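Local coordinates for RTX-adhesin (Marinomonas primoryensis, PDB 5IRB), which ties its Antarctic bacterium to diatoms and ice as a giant adhesin, of which this calcium-binding piece probably helps retain the protein at the cell surface, at residues L282-V292 against D303-V312; L1-I12 against A92-E102. One frame throughout, in Å; residues are numbered along the deposited sequence.

Interaction 1 of 2, residues L282-V292 against D303-V312; sequences LAADTAFDAVV and DTTGSSTHTV. With CA (calcium ion), chain L; CA (calcium ion), chain E.
In the beta hairpin of strands 287-295 and 301-312, next to two calcium sites, Phe288 pairs with Ser308, Ala290 with Gly306 and Val292 with Thr304 as antiparallel hydrogen-bonded pairs. Each is closed by two backbone bonds, such as Ala290 N to Gly306 O at 2.7 Å. Beyond them His310 ties the hairpin to the end of helix 279-284 and the turn that follows. Its backbone N donates to Thr286 O, and its ring NE2 donates to Leu282 O at 2.8 Å with an N-H...O angle of 165°. The acceptor lies in the imidazole plane, although NE2 itself stands above the carbonyl plane of Leu282. With CG set between backbone N and carbonyl carbon (chi1 62°), the ring folds back over the turn, and Thr286 CA makes a CH-pi contact with one face, 4.0 Å from the ring centroid. The edge of the Phe288 ring meets His310, CE2 to CE1 being 4.1 Å, while Ser308 CB packs over a Phe288 face. On the other side of the hairpin, Ala287 CB touches Thr309 CG2 at 3.7 Å and Thr305 CG2 lies against the carboxylate carbon of Asp289. One calcium is chelated by both carboxylate oxygens of Asp285, by Ala287 O at 2.3 Å and by a water; Asp285 OD2 is also bonded to Asn259 N. The second calcium takes Thr309 O at 2.3 Å, four waters and Asp226, so one calcium holds the start of strand 287-295 to the preceding turn, and the other holds strand 301-312 at Thr309 to Asp226. Phe288, Ala290 and Val292 turn inward onto strands 216-219, 236-244 and 253-258, whereas in the sheet itself the backbone of Val291 is hydrogen-bonded to Thr255 of strand 253-258 and that of Thr311 to Ile228 of strand 227-228.

Interaction 2 of 2, residues L1-I12 against A92-E102; sequences LNQSPLLINLDI and AGQQGTADSTE
Gln94 stretches its side chain across to the coil at the N-terminus, where NE2 donates to Ser4 O at 2.9 Å. The bond is nearly straight (170°) and lies in the plane of the Gln94 amide; a second, weak one runs from NE2 to Leu1 O at 3.3 Å. Because Asn90 ND2 holds OE1, both ends of the amide are engaged and its rotation is fixed, with Asn2 O close against CG and CD. Leu6 N then bonds to Gln95 O at 2.6 Å. The Leu6 side chain, with CG beside its backbone N (chi1 -60°), crosses Gln94 at about a right angle and lays CD1 against Gln94 O. From here strands 8-12 and 95-102 run roughly parallel, but they belong to the two different sheets of a beta-sandwich, and water takes the place of direct strand pairing: one molecule links Ile8 N to Thr97 O, another Leu10 N to Asp99 O. Ile8 CG1 packs on Ala98 CB at 4.0 Å, and past the second water Leu10 CG lies against Ser100 CB. Farther along, the side chains of Ile12 and Glu102 run alongside each other, pointing opposite ways, CD1 of Ile12 lying 3.7 Å from CB of Glu102. A bend at chi2 (62°) brings the Glu102 carboxylate back beside Ile12, two residues known to bind magnesium in this protein; in this chain no metal occupies the site, and a water accepts from Ile12 N at 3.0 Å.

In the fold
The two contacts lie near opposite ends of the elongated chain, their centres about 113 Å apart, and share no strand or helix. Interaction 1 joins neighbours in one sheet through continuous backbone pairing, and its Phe288 side faces a buried interior. Interaction 2 joins segments 80 residues apart in sequence; it brings the edge strand 8-12 of one sheet against strand 95-106 of the other, with more exposed residues, and depends on waters and a glutamine amide. Strands 301-312 and 95-106 nevertheless hold equivalent places in their five-stranded sheets, each between a short parallel strand and a long antiparallel one. Calcium is bound within interaction 1, whereas the metal site of interaction 2 is vacant in this model.

Interaction 1 of 2, residues L282-V292 against D303-V312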
loop_
_atom_site.group_PDB
_atom_site.type_symbol
_atom_site.label_atom_id
_atom_site.label_comp_id
_atom_site.label_asym_id
_atom_site.label_seq_id
_atom_site.Cartn_x
_atom_site.Cartn_y
_atom_site.Cartn_z
ATOM N N LEU A 282 -37.680 40.735 -21.524
ATOM C CA LEU A 282 -37.273 41.709 -20.523
ATOM C C LEU A 282 -38.450 42.596 -20.140
ATOM O O LEU A 282 -38.544 43.041 -18.992
ATOM C CB LEU A 282 -36.103 42.558 -21.025
ATOM C CG LEU A 282 -34.823 41.748 -21.231
ATOM C CD1 LEU A 282 -33.846 42.471 -22.148
ATOM C CD2 LEU A 282 -34.185 41.427 -19.894
ATOM N N ALA A 283 -39.337 42.852 -21.105
ATOM C CA ALA A 283 -40.573 43.603 -20.862
ATOM C C ALA A 283 -41.519 42.926 -19.874
ATOM O O ALA A 283 -42.246 43.593 -19.150
ATOM C CB ALA A 283 -41.304 43.857 -22.177
ATOM N N ALA A 284 -41.495 41.601 -19.819
ATOM C CA ALA A 284 -42.450 40.880 -18.982
ATOM C C ALA A 284 -41.857 40.560 -17.620
ATOM O O ALA A 284 -42.576 40.315 -16.653
ATOM C CB ALA A 284 -42.902 39.611 -19.668
ATOM N N ASP A 285 -40.538 40.587 -17.545
ATOM C CA ASP A 285 -39.847 40.113 -16.357
ATOM C C ASP A 285 -38.809 41.140 -15.914
ATOM O O ASP A 285 -37.694 41.178 -16.434
ATOM C CB ASP A 285 -39.193 38.752 -16.603
ATOM C CG ASP A 285 -38.635 38.163 -15.331
ATOM O OD1 ASP A 285 -38.780 38.870 -14.312
ATOM O OD2 ASP A 285 -38.044 37.057 -15.333
ATOM N N THR A 286 -39.164 41.912 -14.893
ATOM C CA THR A 286 -38.368 43.067 -14.479
ATOM C C THR A 286 -37.231 42.787 -13.482
ATOM O O THR A 286 -36.583 43.726 -13.003
ATOM C CB THR A 286 -39.284 44.134 -13.881
ATOM O OG1 THR A 286 -40.049 43.558 -12.820
ATOM C CG2 THR A 286 -40.250 44.667 -14.945
ATOM N N ALA A 287 -36.989 41.515 -13.158
ATOM C CA ALA A 287 -35.884 41.154 -12.260
ATOM C C ALA A 287 -35.428 39.722 -12.517
ATOM O O ALA A 287 -36.257 38.861 -12.726
ATOM C CB ALA A 287 -36.290 41.322 -10.814
ATOM N N PHE A 288 -34.123 39.467 -12.549
ATOM C CA PHE A 288 -33.662 38.108 -12.822
ATOM C C PHE A 288 -32.252 37.898 -12.311
ATOM O O PHE A 288 -31.540 38.857 -11.994
ATOM C CB PHE A 288 -33.751 37.810 -14.320
ATOM C CG PHE A 288 -32.886 38.696 -15.159
ATOM C CD1 PHE A 288 -31.532 38.446 -15.297
ATOM C CD2 PHE A 288 -33.420 39.831 -15.754
ATOM C CE1 PHE A 288 -30.731 39.282 -16.052
ATOM C CE2 PHE A 288 -32.629 40.673 -16.510
ATOM C CZ PHE A 288 -31.290 40.417 -16.661
ATOM N N ASP A 289 -31.853 36.634 -12.224
ATOM C CA ASP A 289 -30.530 36.279 -11.758
ATOM C C ASP A 289 -29.647 35.849 -12.915
ATOM O O ASP A 289 -30.117 35.253 -13.893
ATOM C CB ASP A 289 -30.600 35.130 -10.741
ATOM C CG ASP A 289 -31.109 35.588 -9.398
ATOM O OD1 ASP A 289 -31.056 36.806 -9.133
ATOM O OD2 ASP A 289 -31.570 34.741 -8.611
ATOM N N ALA A 290 -28.360 36.135 -12.794
ATOM C CA ALA A 290 -27.394 35.544 -13.685
ATOM C C ALA A 290 -26.615 34.539 -12.833
ATOM O O ALA A 290 -26.106 34.889 -11.759
ATOM C CB ALA A 290 -26.476 36.610 -14.299
ATOM N N VAL A 291 -26.548 33.293 -13.292
ATOM C CA VAL A 291 -25.883 32.232 -12.523
ATOM C C VAL A 291 -24.677 31.668 -13.265
ATOM O O VAL A 291 -24.798 31.227 -14.403
ATOM C CB VAL A 291 -26.841 31.087 -12.178
ATOM C CG1 VAL A 291 -26.123 30.001 -11.329
ATOM C CG2 VAL A 291 -28.031 31.624 -11.422
ATOM N N VAL A 292 -23.506 31.743 -12.643
ATOM C CA VAL A 292 -22.290 31.185 -13.245
ATOM C C VAL A 292 -21.936 29.848 -12.581
ATOM O O VAL A 292 -21.928 29.732 -11.354
ATOM C CB VAL A 292 -21.120 32.163 -13.159
ATOM C CG1 VAL A 292 -19.801 31.504 -13.618
ATOM C CG2 VAL A 292 -21.446 33.418 -14.011
ATOM N N ASP A 303 -22.058 27.233 -7.974
ATOM C CA ASP A 303 -22.809 28.319 -8.628
ATOM C C ASP A 303 -22.564 29.669 -7.956
ATOM O O ASP A 303 -22.620 29.761 -6.725
ATOM C CB ASP A 303 -24.312 28.005 -8.628
ATOM C CG ASP A 303 -24.709 27.024 -9.731
ATOM O OD1 ASP A 303 -23.847 26.717 -10.587
ATOM O OD2 ASP A 303 -25.870 26.537 -9.731
ATOM N N THR A 304 -22.297 30.703 -8.763
ATOM C CA THR A 304 -22.160 32.059 -8.275
ATOM C C THR A 304 -23.310 32.887 -8.883
ATOM O O THR A 304 -23.563 32.833 -10.099
ATOM C CB THR A 304 -20.807 32.695 -8.670
ATOM O OG1 THR A 304 -19.726 31.892 -8.200
ATOM C CG2 THR A 304 -20.675 34.101 -8.087
ATOM N N THR A 305 -24.005 33.641 -8.038
ATOM C CA THR A 305 -25.212 34.320 -8.486
ATOM C C THR A 305 -25.081 35.844 -8.376
ATOM O O THR A 305 -24.637 36.367 -7.350
ATOM C CB THR A 305 -26.440 33.808 -7.705
ATOM O OG1 THR A 305 -26.636 32.419 -8.002
ATOM C CG2 THR A 305 -27.703 34.570 -8.081
ATOM N N GLY A 306 -25.469 36.535 -9.448
ATOM C CA GLY A 306 -25.674 37.979 -9.431
ATOM C C GLY A 306 -27.115 38.295 -9.816
ATOM O O GLY A 306 -27.714 37.632 -10.668
ATOM N N SER A 307 -27.683 39.305 -9.169
ATOM C CA SER A 307 -29.106 39.576 -9.291
ATOM C C SER A 307 -29.316 40.939 -9.958
ATOM O O SER A 307 -28.502 41.838 -9.777
ATOM C CB SER A 307 -29.766 39.518 -7.913
ATOM O OG SER A 307 -29.850 38.167 -7.453
ATOM N N SER A 308 -30.373 41.074 -10.761
ATOM C CA SER A 308 -30.590 42.277 -11.554
ATOM C C SER A 308 -32.041 42.686 -11.483
ATOM O O SER A 308 -32.917 41.837 -11.383
ATOM C CB SER A 308 -30.205 42.079 -13.022
ATOM O OG SER A 308 -30.440 43.265 -13.772
ATOM N N THR A 309 -32.273 43.995 -11.551
ATOM C CA THR A 309 -33.598 44.563 -11.655
ATOM C C THR A 309 -33.588 45.659 -12.709
ATOM O O THR A 309 -32.591 46.349 -12.884
ATOM C CB THR A 309 -34.071 45.185 -10.323
ATOM O OG1 THR A 309 -33.079 46.110 -9.857
ATOM C CG2 THR A 309 -34.299 44.097 -9.266
ATOM N N HIS A 310 -34.693 45.810 -13.418
ATOM C CA HIS A 310 -34.857 46.960 -14.304
ATOM C C HIS A 310 -36.320 47.357 -14.343
ATOM O O HIS A 310 -37.169 46.646 -13.814
ATOM C CB HIS A 310 -34.340 46.649 -15.714
ATOM C CG HIS A 310 -35.070 45.549 -16.394
ATOM N ND1 HIS A 310 -34.767 44.208 -16.208
ATOM C CD2 HIS A 310 -36.123 45.555 -17.267
ATOM C CE1 HIS A 310 -35.558 43.466 -16.928
ATOM N NE2 HIS A 310 -36.411 44.255 -17.578
ATOM N N THR A 311 -36.598 48.507 -14.953
ATOM C CA THR A 311 -37.957 48.978 -15.162
ATOM C C THR A 311 -38.318 49.039 -16.654
ATOM O O THR A 311 -37.445 48.904 -17.525
ATOM C CB THR A 311 -38.169 50.349 -14.484
ATOM O OG1 THR A 311 -37.201 51.269 -14.989
ATOM C CG2 THR A 311 -37.949 50.225 -12.968
ATOM N N VAL A 312 -39.614 49.184 -16.920
ATOM C CA VAL A 312 -40.207 49.071 -18.259
ATOM C C VAL A 312 -41.126 50.251 -18.589
ATOM O O VAL A 312 -42.005 50.600 -17.796
ATOM C CB VAL A 312 -41.055 47.773 -18.399
ATOM C CG1 VAL A 312 -41.725 47.692 -19.760
ATOM C CG2 VAL A 312 -40.207 46.529 -18.133
HETATM CA CA CA L . -37.977 37.362 -12.865
HETATM CA CA CA E . -30.578 47.404 -13.230
HETATM O O HOH W 1 -19.443 29.941 -10.016
HETATM O O HOH W 2 -29.450 45.443 -14.361
HETATM O O HOH W 3 -29.722 45.669 -11.613
HETATM O O HOH W 4 -31.234 48.025 -10.923
HETATM O O HOH W 5 -28.334 48.586 -13.035
HETATM O O HOH W 6 -36.794 35.411 -13.812
#

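Interaction 2 of 2, residues L1-I12 against A92-E102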
loop_
_atom_site.group_PDB
_atom_site.type_symbol
_atom_site.label_atom_id
_atom_site.label_comp_id
_atom_site.label_asym_id
_atom_site.label_seq_id
_atom_site.Cartn_x
_atom_site.Cartn_y
_atom_site.Cartn_z
ATOM N N LEU A 1 43.573 -56.516 13.346
ATOM C CA LEU A 1 42.326 -57.258 13.273
ATOM C C LEU A 1 41.850 -57.366 14.714
ATOM O O LEU A 1 40.689 -57.044 15.022
ATOM C CB LEU A 1 42.552 -58.581 12.607
ATOM C CG LEU A 1 43.717 -58.572 11.592
ATOM C CD1 LEU A 1 43.724 -59.878 10.888
ATOM C CD2 LEU A 1 43.638 -57.449 10.562
ATOM N N ASN A 2 42.785 -57.734 15.594
ATOM C CA ASN A 2 42.714 -57.356 17.005
ATOM C C ASN A 2 43.713 -56.243 17.350
ATOM O O ASN A 2 43.635 -55.636 18.421
ATOM C CB ASN A 2 42.932 -58.566 17.894
ATOM C CG ASN A 2 41.689 -59.426 18.003
ATOM O OD1 ASN A 2 41.459 -60.325 17.183
ATOM N ND2 ASN A 2 40.861 -59.140 19.011
ATOM N N GLN A 3 44.676 -56.005 16.465
ATOM C CA GLN A 3 45.658 -54.951 16.701
ATOM C C GLN A 3 45.505 -53.776 15.740
ATOM O O GLN A 3 46.102 -52.729 15.953
ATOM C CB GLN A 3 47.089 -55.474 16.565
ATOM C CG GLN A 3 47.480 -56.605 17.496
ATOM C CD GLN A 3 47.276 -56.257 18.954
ATOM O OE1 GLN A 3 47.567 -55.141 19.386
ATOM N NE2 GLN A 3 46.815 -57.226 19.732
ATOM N N SER A 4 44.716 -53.967 14.686
ATOM C CA SER A 4 44.505 -52.957 13.632
ATOM C C SER A 4 43.732 -51.722 14.047
ATOM O O SER A 4 43.015 -51.748 15.041
ATOM C CB SER A 4 43.810 -53.585 12.419
ATOM O OG SER A 4 42.577 -54.171 12.772
ATOM N N PRO A 5 43.965 -50.592 13.342
ATOM C CA PRO A 5 43.119 -49.417 13.599
ATOM C C PRO A 5 41.686 -49.785 13.255
ATOM O O PRO A 5 41.482 -50.523 12.302
ATOM C CB PRO A 5 43.645 -48.346 12.633
ATOM C CG PRO A 5 44.638 -49.014 11.749
ATOM C CD PRO A 5 45.002 -50.357 12.325
ATOM N N LEU A 6 40.696 -49.254 13.949
ATOM C CA LEU A 6 39.328 -49.512 13.513
ATOM C C LEU A 6 38.940 -48.619 12.340
ATOM O O LEU A 6 39.283 -47.440 12.328
ATOM C CB LEU A 6 38.351 -49.328 14.674
ATOM C CG LEU A 6 38.606 -50.243 15.867
ATOM C CD1 LEU A 6 37.867 -49.777 17.104
ATOM C CD2 LEU A 6 38.260 -51.680 15.503
ATOM N N LEU A 7 38.287 -49.199 11.337
ATOM C CA LEU A 7 37.820 -48.432 10.181
ATOM C C LEU A 7 36.331 -48.061 10.369
ATOM O O LEU A 7 35.453 -48.930 10.358
ATOM C CB LEU A 7 38.058 -49.209 8.887
ATOM C CG LEU A 7 39.555 -49.584 8.773
ATOM C CD1 LEU A 7 39.887 -50.336 7.488
ATOM C CD2 LEU A 7 40.498 -48.367 8.953
ATOM N N ILE A 8 36.068 -46.777 10.595
ATOM C CA ILE A 8 34.695 -46.275 10.760
ATOM C C ILE A 8 34.323 -45.105 9.849
ATOM O O ILE A 8 35.181 -44.444 9.267
ATOM C CB ILE A 8 34.455 -45.827 12.208
ATOM C CG1 ILE A 8 35.580 -44.877 12.624
ATOM C CG2 ILE A 8 34.423 -47.030 13.142
ATOM C CD1 ILE A 8 35.334 -44.170 13.913
ATOM N N ASN A 9 33.020 -44.866 9.755
ATOM C CA ASN A 9 32.459 -43.797 8.949
ATOM C C ASN A 9 31.528 -42.947 9.819
ATOM O O ASN A 9 30.724 -43.486 10.571
ATOM C CB ASN A 9 31.710 -44.369 7.741
ATOM C CG ASN A 9 31.393 -43.313 6.692
ATOM O OD1 ASN A 9 32.232 -42.990 5.850
ATOM N ND2 ASN A 9 30.177 -42.772 6.735
ATOM N N LEU A 10 31.619 -41.629 9.691
ATOM C CA LEU A 10 30.844 -40.714 10.521
ATOM C C LEU A 10 29.874 -39.916 9.659
ATOM O O LEU A 10 30.284 -39.265 8.705
ATOM C CB LEU A 10 31.765 -39.746 11.261
ATOM C CG LEU A 10 31.139 -38.622 12.109
ATOM C CD1 LEU A 10 30.298 -39.193 13.237
ATOM C CD2 LEU A 10 32.198 -37.674 12.655
ATOM N N ASP A 11 28.588 -39.993 9.981
ATOM C CA ASP A 11 27.577 -39.222 9.262
ATOM C C ASP A 11 26.845 -38.300 10.196
ATOM O O ASP A 11 26.576 -38.648 11.350
ATOM C CB ASP A 11 26.553 -40.120 8.573
ATOM C CG ASP A 11 27.055 -40.693 7.266
ATOM O OD1 ASP A 11 27.123 -39.930 6.273
ATOM O OD2 ASP A 11 27.358 -41.903 7.220
ATOM N N ILE A 12 26.503 -37.128 9.664
ATOM C CA ILE A 12 25.692 -36.138 10.354
ATOM C C ILE A 12 24.360 -36.067 9.622
ATOM O O ILE A 12 24.334 -35.954 8.395
ATOM C CB ILE A 12 26.377 -34.755 10.380
ATOM C CG1 ILE A 12 27.817 -34.882 10.906
ATOM C CG2 ILE A 12 25.564 -33.753 11.195
ATOM C CD1 ILE A 12 28.760 -33.797 10.398
ATOM N N ALA A 92 38.604 -54.862 22.988
ATOM C CA ALA A 92 40.052 -55.115 23.024
ATOM C C ALA A 92 40.942 -53.874 23.145
ATOM O O ALA A 92 42.163 -54.004 23.251
ATOM C CB ALA A 92 40.461 -55.892 21.786
ATOM N N GLY A 93 40.350 -52.678 23.130
ATOM C CA GLY A 93 41.131 -51.454 23.242
ATOM C C GLY A 93 41.680 -50.953 21.908
ATOM O O GLY A 93 42.495 -50.027 21.866
ATOM N N GLN A 94 41.231 -51.554 20.811
ATOM C CA GLN A 94 41.461 -50.968 19.497
ATOM C C GLN A 94 40.697 -49.673 19.395
ATOM O O GLN A 94 39.620 -49.560 19.970
ATOM C CB GLN A 94 41.014 -51.882 18.365
ATOM C CG GLN A 94 41.850 -53.114 18.179
ATOM C CD GLN A 94 41.160 -54.102 17.290
ATOM O OE1 GLN A 94 40.389 -54.936 17.758
ATOM N NE2 GLN A 94 41.400 -53.993 15.985
ATOM N N GLN A 95 41.274 -48.693 18.703
ATOM C CA GLN A 95 40.568 -47.467 18.365
ATOM C C GLN A 95 40.503 -47.169 16.868
ATOM O O GLN A 95 41.240 -47.762 16.064
ATOM C CB GLN A 95 41.195 -46.294 19.087
ATOM C CG GLN A 95 41.253 -46.495 20.560
ATOM C CD GLN A 95 41.599 -45.232 21.281
ATOM O OE1 GLN A 95 42.271 -44.353 20.739
ATOM N NE2 GLN A 95 41.138 -45.119 22.514
ATOM N N GLY A 96 39.609 -46.239 16.510
ATOM C CA GLY A 96 39.464 -45.771 15.143
ATOM C C GLY A 96 38.980 -44.325 15.160
ATOM O O GLY A 96 38.289 -43.921 16.089
ATOM N N THR A 97 39.381 -43.541 14.163
ATOM C CA THR A 97 38.950 -42.162 14.025
ATOM C C THR A 97 38.314 -41.932 12.661
ATOM O O THR A 97 38.652 -42.605 11.692
ATOM C CB THR A 97 40.120 -41.184 14.199
ATOM O OG1 THR A 97 41.145 -41.511 13.245
ATOM C CG2 THR A 97 40.713 -41.297 15.594
ATOM N N ALA A 98 37.383 -40.982 12.588
ATOM C CA ALA A 98 36.910 -40.494 11.286
ATOM C C ALA A 98 36.501 -39.023 11.361
ATOM O O ALA A 98 36.370 -38.484 12.457
ATOM C CB ALA A 98 35.747 -41.340 10.790
ATOM N N ASP A 99 36.333 -38.400 10.189
ATOM C CA ASP A 99 35.922 -37.004 10.050
ATOM C C ASP A 99 34.640 -36.914 9.244
ATOM O O ASP A 99 34.302 -37.826 8.504
ATOM C CB ASP A 99 36.968 -36.155 9.304
ATOM C CG ASP A 99 38.233 -35.938 10.090
ATOM O OD1 ASP A 99 38.156 -35.681 11.310
ATOM O OD2 ASP A 99 39.316 -35.997 9.469
ATOM N N SER A 100 33.960 -35.777 9.336
ATOM C CA SER A 100 32.815 -35.556 8.475
ATOM C C SER A 100 32.451 -34.077 8.490
ATOM O O SER A 100 32.901 -33.321 9.359
ATOM C CB SER A 100 31.622 -36.398 8.929
ATOM O OG SER A 100 30.585 -36.353 7.969
ATOM N N THR A 101 31.637 -33.673 7.533
ATOM C CA THR A 101 31.114 -32.318 7.524
ATOM C C THR A 101 29.645 -32.392 7.156
ATOM O O THR A 101 29.190 -33.394 6.590
ATOM C CB THR A 101 31.844 -31.382 6.536
ATOM O OG1 THR A 101 31.666 -31.880 5.209
ATOM C CG2 THR A 101 33.347 -31.280 6.861
ATOM N N GLU A 102 28.923 -31.314 7.486
ATOM C CA GLU A 102 27.526 -31.144 7.151
ATOM C C GLU A 102 27.264 -29.669 6.871
ATOM O O GLU A 102 27.424 -28.815 7.739
ATOM C CB GLU A 102 26.632 -31.637 8.296
ATOM C CG GLU A 102 25.145 -31.694 7.951
ATOM C CD GLU A 102 24.850 -32.651 6.826
ATOM O OE1 GLU A 102 25.661 -33.569 6.605
ATOM O OE2 GLU A 102 23.808 -32.479 6.154
HETATM O O HOH W 7 43.418 -49.859 17.213
HETATM O O HOH W 8 38.347 -44.637 10.133
HETATM O O HOH W 9 33.676 -40.383 8.017
HETATM O O HOH W 10 27.456 -35.766 7.124
#